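Putative polyphosphate kinase 2 family protein (PDB 3RHF) probably acts as a polyphosphate kinase of the PPK2 family, transferring phosphate between polyphosphate and nucleotides. Local coordinates at residues A9-K14 with K47-A52. Sequence-based numbering, arbitrary orientation.
Sequences AVEFAK and KALLAA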
loop_
_atom_site.group_PDB
_atom_site.type_symbol
_atom_site.label_atom_id
_atom_site.label_comp_id
_atom_site.label_asym_id
_atom_site.label_seq_id
_atom_site.Cartn_x
_atom_site.Cartn_y
_atom_site.Cartn_z
ATOM N N ALA A 9 13.401 -22.678 -1.196
ATOM C CA ALA A 9 12.561 -22.221 -2.293
ATOM C C ALA A 9 12.593 -23.204 -3.447
ATOM O O ALA A 9 13.619 -23.371 -4.075
ATOM C CB ALA A 9 12.981 -20.848 -2.773
ATOM N N VAL A 10 11.432 -23.816 -3.699
ATOM C CA VAL A 10 11.147 -24.585 -4.873
ATOM C C VAL A 10 10.418 -23.640 -5.829
ATOM O O VAL A 10 9.362 -23.094 -5.515
ATOM C CB VAL A 10 10.266 -25.818 -4.524
ATOM C CG1 VAL A 10 9.974 -26.622 -5.778
ATOM C CG2 VAL A 10 10.933 -26.720 -3.450
ATOM N N GLU A 11 11.023 -23.429 -6.988
ATOM C CA GLU A 11 10.520 -22.543 -8.014
ATOM C C GLU A 11 9.530 -23.260 -8.887
ATOM O O GLU A 11 9.452 -24.475 -8.880
ATOM C CB GLU A 11 11.655 -22.133 -8.940
ATOM C CG GLU A 11 12.870 -21.520 -8.305
ATOM C CD GLU A 11 12.636 -20.110 -7.774
ATOM O OE1 GLU A 11 11.716 -19.387 -8.269
ATOM O OE2 GLU A 11 13.400 -19.726 -6.840
ATOM N N PHE A 12 8.811 -22.511 -9.700
ATOM C CA PHE A 12 7.903 -23.112 -10.645
ATOM C C PHE A 12 8.680 -23.993 -11.630
ATOM O O PHE A 12 9.719 -23.572 -12.150
ATOM C CB PHE A 12 7.111 -22.016 -11.403
ATOM C CG PHE A 12 5.894 -21.572 -10.677
ATOM C CD1 PHE A 12 4.673 -22.122 -10.968
ATOM C CD2 PHE A 12 5.987 -20.640 -9.662
ATOM C CE1 PHE A 12 3.535 -21.740 -10.265
ATOM C CE2 PHE A 12 4.885 -20.258 -8.976
ATOM C CZ PHE A 12 3.633 -20.826 -9.272
ATOM N N ALA A 13 8.166 -25.197 -11.883
ATOM C CA ALA A 13 8.749 -26.093 -12.890
ATOM C C ALA A 13 8.340 -25.599 -14.247
ATOM O O ALA A 13 9.152 -25.585 -15.150
ATOM C CB ALA A 13 8.308 -27.539 -12.724
ATOM N N LYS A 14 7.084 -25.217 -14.416
ATOM C CA LYS A 14 6.688 -24.564 -15.648
ATOM C C LYS A 14 6.046 -23.201 -15.305
ATOM O O LYS A 14 5.354 -23.054 -14.279
ATOM C CB LYS A 14 5.783 -25.481 -16.527
ATOM N N LYS A 47 5.217 -21.333 0.721
ATOM C CA LYS A 47 5.442 -20.250 1.662
ATOM C C LYS A 47 6.863 -19.782 1.561
ATOM O O LYS A 47 7.115 -18.628 1.682
ATOM C CB LYS A 47 5.121 -20.641 3.100
ATOM C CG LYS A 47 3.632 -20.830 3.303
ATOM C CD LYS A 47 3.201 -20.611 4.804
ATOM C CE LYS A 47 1.600 -20.605 5.030
ATOM N NZ LYS A 47 0.647 -20.096 3.929
ATOM N N ALA A 48 7.798 -20.669 1.323
ATOM C CA ALA A 48 9.170 -20.238 1.218
ATOM C C ALA A 48 9.439 -19.558 -0.130
ATOM O O ALA A 48 10.216 -18.628 -0.190
ATOM C CB ALA A 48 10.150 -21.404 1.504
ATOM N N LEU A 49 8.790 -19.991 -1.202
ATOM C CA LEU A 49 8.886 -19.269 -2.469
ATOM C C LEU A 49 8.290 -17.889 -2.362
ATOM O O LEU A 49 8.835 -16.963 -2.893
ATOM C CB LEU A 49 8.209 -20.027 -3.611
ATOM C CG LEU A 49 8.214 -19.366 -5.007
ATOM C CD1 LEU A 49 9.624 -19.177 -5.589
ATOM C CD2 LEU A 49 7.377 -20.163 -5.907
ATOM N N LEU A 50 7.174 -17.759 -1.666
ATOM C CA LEU A 50 6.512 -16.503 -1.550
ATOM C C LEU A 50 7.446 -15.436 -0.987
ATOM O O LEU A 50 7.396 -14.308 -1.431
ATOM C CB LEU A 50 5.321 -16.609 -0.635
ATOM C CG LEU A 50 4.352 -15.428 -0.752
ATOM C CD1 LEU A 50 3.929 -15.155 -2.240
ATOM C CD2 LEU A 50 3.135 -15.644 0.116
ATOM N N ALA A 51 8.279 -15.789 -0.014
ATOM C CA ALA A 51 9.101 -14.788 0.668
ATOM C C ALA A 51 10.236 -14.374 -0.256
ATOM O O ALA A 51 10.728 -13.252 -0.200
ATOM C CB ALA A 51 9.667 -15.354 2.009
ATOM N N ALA A 52 10.657 -15.296 -1.124
ATOM C CA ALA A 52 11.709 -14.996 -2.053
ATOM C C ALA A 52 11.129 -14.116 -3.175
ATOM O O ALA A 52 11.786 -13.187 -3.683
ATOM C CB ALA A 52 12.288 -16.279 -2.587
#
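The ring of Phe12 meets Leu49 obliquely: methyl CD2 of Leu49 lies 4.0 Å from ring atom CE2 and equally near CD2 of the ring, and the two side chains cross at about a right angle. A broad ring suits this place, since it also meets the ring of Tyr39, their planes inclined at about 55°, and reaches Tyr252 and Gln259 of helix 250-266. The other flat group, the carboxylate of Glu11, is approached by the second methyl, with OE1 3.4 Å from Leu49 CD1. The charge of Glu11 is met by Arg56, further along helix 43-69, which forms a salt bridge with OE2; OE1 is also hydrogen-bonded outside the two segments, and its contact with the methyl is only van der Waals. CG of Leu49 stands anti to the backbone N (chi1 179°), carrying the branch point to the loop; from there CD1 lies by Glu11 and CD2 by Phe12. Methyl CD2 also lies 3.6 Å from Val10 O, a carbonyl hydrogen-bonded to Tyr39 OH. Leucine suits this buried position because its forked end fills the space between ring, carbonyl and carboxylate. At the start of the segment Ala9 CB is 4.4 Å from Leu49 CA; a small methyl suits this close passage. An alanine in place of Leu49 would probably leave a gap beside the Phe12 ring and the Val10 carbonyl, with the ring freer to shift. No hydrogen bond joins the two segments. The arrangement is that of an N-terminal extended arm lying over helix 43-69 and reaching helix 250-266 through Phe12, at the periphery of the three-layer alpha/beta/alpha sandwich of a P-loop kinase fold.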